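Local coordinates for quinoline 2-oxidoreductase large subunit (Pseudomonas putida, PDB 1T3Q), which binds the molybdopterin cytosine dinucleotide cofactor with which this molybdenum hydroxylase probably oxidises quinoline at its carbon 2, at residues A198-R204 and G252-K258; Y370-T376 and G742-I747. All coordinates share one frame; numbering follows the deposited sequence.

How the interactions relate
From the N terminus, interaction 1 comes first, joining the loop between strands 185-193 and 205-211 to the one between strand 244-247 and helix 263-275, and so closing a short excursion of 47 residues. Interaction 2 follows in series, neither nested with it nor crossing it; it closes a far longer loop, with 365 residues between its segments, and joins the N-terminal regions of helices 375-393 and 744-761. The two meet through a probable hydrogen bond from Arg371 N to Phe255 O (2.9 Å) and by Ala198 packing on Tyr370. Both touch the pterin and the molybdenum group, so segments far apart in the chain share one buried cofactor.

Interaction 1: A198-R204 and G252-K258; sequences ACPMETR and GGGFGQK. With MCN (pterin cytosine dinucleotide), chain N; SMO (dioxosulfidomolybdenum(VI) ion), chain O.
Glu202 and Gly252 bring the two loop backbones close, their CA atoms 4.8 Å apart, and from here the 252-258 segment runs on into a type I' beta turn, Gly254 to Gln257. This is the glycine-rich pterin-binding loop of the molybdopterin domain. With CG anti to the backbone N (chi1 172°), the extended Glu202 chain carries OE1 between two donors that reach it from opposite faces of the carboxylate: Gly252 N at 2.7 Å, and Lys258 NZ in a salt bridge of 2.8 Å. The same ammonium also bonds to Glu202 O, from above the carbonyl plane, and to Gly253 O, almost straight along the carbonyl bond (170°). Three acceptors thus hold the lysine, and its bond to Gly253 O links the residues flanking the turn. A side chain at Gly252 would collide with Glu202 CB, and one at Gly256 with the sulfido S of the molybdenum group. Facing the cofactor, Gly254 N (2.6 Å) and Phe255 N (2.9 Å) both donate to pterin O4'. One face of the Phe255 ring lies against the pterin, CE1 to C4' 3.4 Å, while Pro200 CA meets its edge. Beyond, Met201 touches the iron-sulfur cluster and packs on Phe109 of the small subunit, so the contact lies between the molybdenum cofactor and this cluster. A single water joins the loops, accepting from Met201 N at 2.8 Å and donating to Gly252 O.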
loop_
_atom_site.group_PDB
_atom_site.type_symbol
_atom_site.label_atom_id
_atom_site.label_comp_id
_atom_site.label_asym_id
_atom_site.label_seq_id
_atom_site.Cartn_x
_atom_site.Cartn_y
_atom_site.Cartn_z
ATOM N N ALA B 198 -0.143 -27.381 -14.067
ATOM C CA ALA B 198 -1.280 -26.936 -13.262
ATOM C C ALA B 198 -2.068 -25.970 -14.145
ATOM O O ALA B 198 -3.285 -25.813 -14.004
ATOM C CB ALA B 198 -0.791 -26.225 -12.004
ATOM N N CYS B 199 -1.347 -25.318 -15.052
ATOM C CA CYS B 199 -1.932 -24.371 -15.996
ATOM C C CYS B 199 -3.011 -23.452 -15.402
ATOM O O CYS B 199 -4.161 -23.443 -15.855
ATOM C CB CYS B 199 -2.494 -25.145 -17.202
ATOM S SG CYS B 199 -2.856 -24.132 -18.668
ATOM N N PRO B 200 -2.664 -22.676 -14.365
ATOM C CA PRO B 200 -3.658 -21.773 -13.777
ATOM C C PRO B 200 -3.902 -20.666 -14.807
ATOM O O PRO B 200 -3.007 -20.362 -15.588
ATOM C CB PRO B 200 -2.950 -21.258 -12.526
ATOM C CG PRO B 200 -1.506 -21.236 -12.956
ATOM C CD PRO B 200 -1.371 -22.564 -13.667
ATOM N N MET B 201 -5.095 -20.070 -14.832
ATOM C CA MET B 201 -5.348 -19.017 -15.818
ATOM C C MET B 201 -4.432 -17.812 -15.608
ATOM O O MET B 201 -4.082 -17.119 -16.566
ATOM C CB MET B 201 -6.825 -18.597 -15.816
ATOM C CG MET B 201 -7.733 -19.614 -16.502
ATOM S SD MET B 201 -7.260 -19.973 -18.234
ATOM C CE MET B 201 -6.181 -21.405 -17.993
ATOM N N GLU B 202 -4.053 -17.552 -14.359
ATOM C CA GLU B 202 -3.116 -16.468 -14.069
ATOM C C GLU B 202 -1.750 -17.136 -13.919
ATOM O O GLU B 202 -1.599 -18.069 -13.131
ATOM C CB GLU B 202 -3.447 -15.762 -12.755
ATOM C CG GLU B 202 -2.368 -14.764 -12.343
ATOM C CD GLU B 202 -2.417 -14.413 -10.871
ATOM O OE1 GLU B 202 -2.439 -15.342 -10.035
ATOM O OE2 GLU B 202 -2.424 -13.211 -10.545
ATOM N N THR B 203 -0.760 -16.669 -14.669
ATOM C CA THR B 203 0.573 -17.253 -14.584
ATOM C C THR B 203 1.257 -16.767 -13.309
ATOM O O THR B 203 0.671 -16.017 -12.526
ATOM C CB THR B 203 1.435 -16.841 -15.789
ATOM O OG1 THR B 203 1.511 -15.412 -15.847
ATOM C CG2 THR B 203 0.834 -17.376 -17.084
ATOM N N ARG B 204 2.503 -17.178 -13.106
ATOM C CA ARG B 204 3.234 -16.753 -11.919
ATOM C C ARG B 204 3.705 -15.314 -12.058
ATOM O O ARG B 204 3.878 -14.801 -13.165
ATOM C CB ARG B 204 4.442 -17.659 -11.677
ATOM C CG ARG B 204 4.086 -19.125 -11.463
ATOM C CD ARG B 204 5.354 -19.965 -11.416
ATOM N NE ARG B 204 6.159 -19.784 -12.619
ATOM C CZ ARG B 204 7.419 -20.189 -12.737
ATOM N NH1 ARG B 204 8.083 -19.983 -13.869
ATOM N NH2 ARG B 204 8.020 -20.795 -11.721
ATOM N N GLY B 252 -4.943 -15.827 -9.026
ATOM C CA GLY B 252 -5.775 -16.468 -10.034
ATOM C C GLY B 252 -5.537 -17.953 -10.232
ATOM O O GLY B 252 -5.237 -18.404 -11.343
ATOM N N GLY B 253 -5.686 -18.723 -9.159
ATOM C CA GLY B 253 -5.476 -20.156 -9.251
ATOM C C GLY B 253 -4.043 -20.524 -8.918
ATOM O O GLY B 253 -3.111 -19.828 -9.323
ATOM N N GLY B 254 -3.878 -21.613 -8.173
ATOM C CA GLY B 254 -2.554 -22.080 -7.788
ATOM C C GLY B 254 -2.416 -23.563 -8.076
ATOM O O GLY B 254 -1.551 -23.982 -8.848
ATOM N N PHE B 255 -3.269 -24.360 -7.436
ATOM C CA PHE B 255 -3.291 -25.803 -7.634
ATOM C C PHE B 255 -1.962 -26.501 -7.347
ATOM O O PHE B 255 -1.709 -27.579 -7.868
ATOM C CB PHE B 255 -3.727 -26.107 -9.070
ATOM C CG PHE B 255 -4.936 -25.325 -9.507
ATOM C CD1 PHE B 255 -6.179 -25.565 -8.927
ATOM C CD2 PHE B 255 -4.823 -24.320 -10.463
ATOM C CE1 PHE B 255 -7.297 -24.809 -9.291
ATOM C CE2 PHE B 255 -5.937 -23.556 -10.836
ATOM C CZ PHE B 255 -7.172 -23.802 -10.247
ATOM N N GLY B 256 -1.126 -25.885 -6.519
ATOM C CA GLY B 256 0.164 -26.478 -6.198
ATOM C C GLY B 256 1.334 -25.812 -6.905
ATOM O O GLY B 256 2.435 -25.719 -6.349
ATOM N N GLN B 257 1.108 -25.340 -8.126
ATOM C CA GLN B 257 2.183 -24.703 -8.891
ATOM C C GLN B 257 2.748 -23.501 -8.149
ATOM O O GLN B 257 3.953 -23.229 -8.199
ATOM C CB GLN B 257 1.680 -24.262 -10.267
ATOM C CG GLN B 257 2.797 -23.836 -11.220
ATOM C CD GLN B 257 2.275 -23.216 -12.499
ATOM O OE1 GLN B 257 1.970 -22.026 -12.544
ATOM N NE2 GLN B 257 2.154 -24.028 -13.545
ATOM N N LYS B 258 1.873 -22.783 -7.456
ATOM C CA LYS B 258 2.279 -21.610 -6.710
ATOM C C LYS B 258 2.611 -21.949 -5.259
ATOM O O LYS B 258 2.631 -21.083 -4.385
ATOM C CB LYS B 258 1.189 -20.535 -6.826
ATOM C CG LYS B 258 1.112 -20.001 -8.257
ATOM C CD LYS B 258 -0.006 -18.992 -8.493
ATOM C CE LYS B 258 -0.066 -18.632 -9.975
ATOM N NZ LYS B 258 -1.321 -17.906 -10.342
HETATM N N1 MCN N . -13.925 -26.674 2.772
HETATM C C2 MCN N . -15.136 -26.611 3.536
HETATM N N3 MCN N . -15.282 -27.672 4.416
HETATM C C4 MCN N . -14.399 -28.732 4.596
HETATM C C5 MCN N . -13.181 -28.750 3.777
HETATM C C6 MCN N . -12.948 -27.733 2.882
HETATM O O2 MCN N . -15.933 -25.714 3.371
HETATM N N4 MCN N . -14.640 -29.685 5.470
HETATM C "C1'" MCN N . -13.700 -25.465 1.790
HETATM C C2D MCN N . -12.733 -24.363 2.421
HETATM O "O2'" MCN N . -13.138 -23.022 1.970
HETATM C "C3'" MCN N . -11.360 -24.802 1.957
HETATM C C4D MCN N . -11.578 -25.337 0.562
HETATM O O4D MCN N . -13.013 -25.823 0.557
HETATM O "O3'" MCN N . -10.443 -23.652 1.961
HETATM C "C5'" MCN N . -10.524 -26.363 0.060
HETATM O "O5'" MCN N . -10.442 -27.341 1.067
HETATM P PA MCN N . -9.113 -27.772 1.802
HETATM O O1A MCN N . -9.231 -27.261 3.204
HETATM O O2A MCN N . -8.988 -29.256 1.503
HETATM O O3A MCN N . -7.751 -27.208 1.111
HETATM P PB MCN N . -7.089 -25.750 1.124
HETATM O O1B MCN N . -5.756 -25.885 1.785
HETATM O O2B MCN N . -8.035 -24.725 1.676
HETATM O O3B MCN N . -6.908 -25.412 -0.434
HETATM C C10 MCN N . -5.811 -25.911 -1.157
HETATM C "C9'" MCN N . -6.355 -27.004 -2.017
HETATM C "C8'" MCN N . -5.148 -27.477 -2.862
HETATM S "S8'" MCN N . -3.791 -28.173 -1.930
HETATM C "C7'" MCN N . -5.054 -27.434 -4.193
HETATM S "S7'" MCN N . -3.642 -27.967 -5.148
HETATM C "C6'" MCN N . -6.242 -26.796 -4.988
HETATM C C7 MCN N . -7.531 -26.926 -4.222
HETATM O "O9'" MCN N . -7.404 -26.402 -2.910
HETATM N "N5'" MCN N . -5.770 -25.399 -5.365
HETATM C C4A MCN N . -6.936 -24.625 -5.749
HETATM N "N8'" MCN N . -8.632 -26.176 -4.916
HETATM C C4B MCN N . -8.292 -24.973 -5.602
HETATM N "N1'" MCN N . -9.403 -24.182 -5.990
HETATM C "C2'" MCN N . -9.085 -22.992 -6.552
HETATM N "N2'" MCN N . -10.109 -22.208 -6.952
HETATM N "N3'" MCN N . -7.786 -22.552 -6.710
HETATM C "C4'" MCN N . -6.607 -23.293 -6.325
HETATM O "O4'" MCN N . -5.503 -22.835 -6.498
HETATM S S SMO O . -0.840 -29.557 -4.975
HETATM MO MO SMO O . -1.953 -28.528 -3.471
HETATM O OM2 SMO O . -1.173 -29.773 -2.540
HETATM O OM1 SMO O . -1.075 -27.086 -3.346
HETATM O O HOH W 1 -6.840 -20.427 -12.623
#

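Interaction 2: Y370-T376 and G742-I747; sequences YRGVGFT and GESAMI. With MCN (pterin cytosine dinucleotide), chain N; SMO (dioxosulfidomolybdenum(VI) ion), chain O.
One side of the molybdenum site is formed where Arg371 and Gly372 meet Gly742 and Glu743, at the N-terminal regions of helices 375-393 and 744-761. Arg371 stretches out with CG anti to the backbone N (chi1 -159°) and presents its side edge to one carbonyl: NE and NH2 each donate to Gly742 O at 2.9 Å, the oxygen lying almost in the guanidinium plane. One face of that group is turned to the pterin, where N8' sits 3.1 Å above the plane, and NH1 bonds to Gln685. Gly742 in turn donates its N-H to phosphate oxygen O2A (2.6 Å, 166°). An alanine in place of Arg371 would remove both donors, so Gly742 O is likely to lose its mates and the pterin the flat group against it. Farther along, Met746 CB packs against Arg371 CG, and its CE reaches Tyr370 CE2. Thr376 OG1 donates to Met746 O (2.6 Å) and accepts from Lys296, tying the N-terminal parts of the two helices together. Ile747 lies beside Phe375, pointing the same way. Gly372 N donates to Glu743 OE2 at 2.9 Å, on the anti side of the carboxylate. That oxygen also comes within 3.1 Å of the molybdenum oxygen OM2, so a backbone N-H from 370-376 probably helps set where the glutamate stands beside the metal.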
loop_
_atom_site.group_PDB
_atom_site.type_symbol
_atom_site.label_atom_id
_atom_site.label_comp_id
_atom_site.label_asym_id
_atom_site.label_seq_id
_atom_site.Cartn_x
_atom_site.Cartn_y
_atom_site.Cartn_z
ATOM N N TYR B 370 1.192 -30.679 -7.894
ATOM C CA TYR B 370 -0.010 -30.303 -8.619
ATOM C C TYR B 370 -1.134 -31.121 -7.990
ATOM O O TYR B 370 -1.006 -32.332 -7.807
ATOM C CB TYR B 370 0.110 -30.596 -10.120
ATOM C CG TYR B 370 -1.184 -30.419 -10.902
ATOM C CD1 TYR B 370 -2.018 -29.316 -10.687
ATOM C CD2 TYR B 370 -1.558 -31.344 -11.875
ATOM C CE1 TYR B 370 -3.194 -29.147 -11.422
ATOM C CE2 TYR B 370 -2.728 -31.182 -12.621
ATOM C CZ TYR B 370 -3.541 -30.083 -12.387
ATOM O OH TYR B 370 -4.701 -29.926 -13.119
ATOM N N ARG B 371 -2.202 -30.422 -7.618
ATOM C CA ARG B 371 -3.395 -30.997 -7.007
ATOM C C ARG B 371 -3.452 -32.524 -7.016
ATOM O O ARG B 371 -3.629 -33.148 -8.070
ATOM C CB ARG B 371 -4.629 -30.431 -7.720
ATOM C CG ARG B 371 -5.916 -30.516 -6.933
ATOM C CD ARG B 371 -7.007 -29.756 -7.663
ATOM N NE ARG B 371 -8.175 -29.537 -6.822
ATOM C CZ ARG B 371 -9.148 -28.679 -7.115
ATOM N NH1 ARG B 371 -9.086 -27.965 -8.230
ATOM N NH2 ARG B 371 -10.170 -28.525 -6.281
ATOM N N GLY B 372 -3.307 -33.118 -5.836
ATOM C CA GLY B 372 -3.355 -34.565 -5.716
ATOM C C GLY B 372 -1.975 -35.193 -5.712
ATOM O O GLY B 372 -1.806 -36.350 -5.316
ATOM N N VAL B 373 -0.993 -34.413 -6.148
ATOM C CA VAL B 373 0.403 -34.839 -6.231
ATOM C C VAL B 373 0.614 -36.279 -6.698
ATOM O O VAL B 373 -0.034 -36.729 -7.644
ATOM C CB VAL B 373 1.150 -34.589 -4.885
ATOM C CG1 VAL B 373 1.195 -33.092 -4.601
ATOM C CG2 VAL B 373 0.464 -35.316 -3.732
ATOM N N GLY B 374 1.519 -36.999 -6.040
ATOM C CA GLY B 374 1.804 -38.366 -6.434
ATOM C C GLY B 374 0.741 -39.409 -6.145
ATOM O O GLY B 374 0.852 -40.546 -6.613
ATOM N N PHE B 375 -0.294 -39.036 -5.401
ATOM C CA PHE B 375 -1.356 -39.985 -5.060
ATOM C C PHE B 375 -2.147 -40.424 -6.293
ATOM O O PHE B 375 -2.619 -41.557 -6.373
ATOM C CB PHE B 375 -2.327 -39.361 -4.046
ATOM C CG PHE B 375 -1.656 -38.746 -2.844
ATOM C CD1 PHE B 375 -0.607 -39.398 -2.198
ATOM C CD2 PHE B 375 -2.103 -37.531 -2.335
ATOM C CE1 PHE B 375 -0.018 -38.850 -1.067
ATOM C CE2 PHE B 375 -1.521 -36.969 -1.201
ATOM C CZ PHE B 375 -0.474 -37.633 -0.562
ATOM N N THR B 376 -2.279 -39.525 -7.262
ATOM C CA THR B 376 -3.053 -39.814 -8.466
ATOM C C THR B 376 -2.638 -41.017 -9.314
ATOM O O THR B 376 -3.480 -41.845 -9.660
ATOM C CB THR B 376 -3.116 -38.571 -9.387
ATOM O OG1 THR B 376 -3.593 -37.445 -8.638
ATOM C CG2 THR B 376 -4.061 -38.825 -10.555
ATOM N N GLY B 742 -9.789 -30.431 -0.662
ATOM C CA GLY B 742 -9.355 -29.704 -1.847
ATOM C C GLY B 742 -8.820 -30.540 -3.000
ATOM O O GLY B 742 -9.166 -30.304 -4.156
ATOM N N GLU B 743 -7.982 -31.525 -2.698
ATOM C CA GLU B 743 -7.393 -32.368 -3.733
ATOM C C GLU B 743 -8.166 -33.623 -4.088
ATOM O O GLU B 743 -7.852 -34.274 -5.083
ATOM C CB GLU B 743 -5.994 -32.806 -3.307
ATOM C CG GLU B 743 -5.007 -31.687 -3.097
ATOM C CD GLU B 743 -3.758 -32.191 -2.413
ATOM O OE1 GLU B 743 -3.803 -32.390 -1.180
ATOM O OE2 GLU B 743 -2.744 -32.415 -3.108
ATOM N N SER B 744 -9.168 -33.961 -3.280
ATOM C CA SER B 744 -9.944 -35.187 -3.468
ATOM C C SER B 744 -10.254 -35.635 -4.894
ATOM O O SER B 744 -9.925 -36.760 -5.271
ATOM C CB SER B 744 -11.251 -35.118 -2.664
ATOM O OG SER B 744 -12.116 -34.105 -3.153
ATOM N N ALA B 745 -10.877 -34.770 -5.688
ATOM C CA ALA B 745 -11.242 -35.138 -7.048
ATOM C C ALA B 745 -10.052 -35.415 -7.964
ATOM O O ALA B 745 -10.159 -36.227 -8.877
ATOM C CB ALA B 745 -12.135 -34.058 -7.660
ATOM N N MET B 746 -8.929 -34.740 -7.742
ATOM C CA MET B 746 -7.761 -34.967 -8.594
ATOM C C MET B 746 -6.968 -36.188 -8.159
ATOM O O MET B 746 -6.031 -36.616 -8.835
ATOM C CB MET B 746 -6.857 -33.731 -8.639
ATOM C CG MET B 746 -7.089 -32.861 -9.882
ATOM S SD MET B 746 -6.871 -33.777 -11.445
ATOM C CE MET B 746 -5.071 -33.900 -11.496
ATOM N N ILE B 747 -7.341 -36.753 -7.020
ATOM C CA ILE B 747 -6.676 -37.960 -6.555
ATOM C C ILE B 747 -7.442 -39.134 -7.153
ATOM O O ILE B 747 -6.860 -40.042 -7.735
ATOM C CB ILE B 747 -6.737 -38.101 -5.011
ATOM C CG1 ILE B 747 -5.841 -37.055 -4.345
ATOM C CG2 ILE B 747 -6.332 -39.512 -4.595
ATOM C CD1 ILE B 747 -5.967 -37.033 -2.838
HETATM N N1 MCN N . -13.925 -26.674 2.772
HETATM C C2 MCN N . -15.136 -26.611 3.536
HETATM N N3 MCN N . -15.282 -27.672 4.416
HETATM C C4 MCN N . -14.399 -28.732 4.596
HETATM C C5 MCN N . -13.181 -28.750 3.777
HETATM C C6 MCN N . -12.948 -27.733 2.882
HETATM O O2 MCN N . -15.933 -25.714 3.371
HETATM N N4 MCN N . -14.640 -29.685 5.470
HETATM C "C1'" MCN N . -13.700 -25.465 1.790
HETATM C C2D MCN N . -12.733 -24.363 2.421
HETATM O "O2'" MCN N . -13.138 -23.022 1.970
HETATM C "C3'" MCN N . -11.360 -24.802 1.957
HETATM C C4D MCN N . -11.578 -25.337 0.562
HETATM O O4D MCN N . -13.013 -25.823 0.557
HETATM O "O3'" MCN N . -10.443 -23.652 1.961
HETATM C "C5'" MCN N . -10.524 -26.363 0.060
HETATM O "O5'" MCN N . -10.442 -27.341 1.067
HETATM P PA MCN N . -9.113 -27.772 1.802
HETATM O O1A MCN N . -9.231 -27.261 3.204
HETATM O O2A MCN N . -8.988 -29.256 1.503
HETATM O O3A MCN N . -7.751 -27.208 1.111
HETATM P PB MCN N . -7.089 -25.750 1.124
HETATM O O1B MCN N . -5.756 -25.885 1.785
HETATM O O2B MCN N . -8.035 -24.725 1.676
HETATM O O3B MCN N . -6.908 -25.412 -0.434
HETATM C C10 MCN N . -5.811 -25.911 -1.157
HETATM C "C9'" MCN N . -6.355 -27.004 -2.017
HETATM C "C8'" MCN N . -5.148 -27.477 -2.862
HETATM S "S8'" MCN N . -3.791 -28.173 -1.930
HETATM C "C7'" MCN N . -5.054 -27.434 -4.193
HETATM S "S7'" MCN N . -3.642 -27.967 -5.148
HETATM C "C6'" MCN N . -6.242 -26.796 -4.988
HETATM C C7 MCN N . -7.531 -26.926 -4.222
HETATM O "O9'" MCN N . -7.404 -26.402 -2.910
HETATM N "N5'" MCN N . -5.770 -25.399 -5.365
HETATM C C4A MCN N . -6.936 -24.625 -5.749
HETATM N "N8'" MCN N . -8.632 -26.176 -4.916
HETATM C C4B MCN N . -8.292 -24.973 -5.602
HETATM N "N1'" MCN N . -9.403 -24.182 -5.990
HETATM C "C2'" MCN N . -9.085 -22.992 -6.552
HETATM N "N2'" MCN N . -10.109 -22.208 -6.952
HETATM N "N3'" MCN N . -7.786 -22.552 -6.710
HETATM C "C4'" MCN N . -6.607 -23.293 -6.325
HETATM O "O4'" MCN N . -5.503 -22.835 -6.498
HETATM S S SMO O . -0.840 -29.557 -4.975
HETATM MO MO SMO O . -1.953 -28.528 -3.471
HETATM O OM2 SMO O . -1.173 -29.773 -2.540
HETATM O OM1 SMO O . -1.075 -27.086 -3.346
#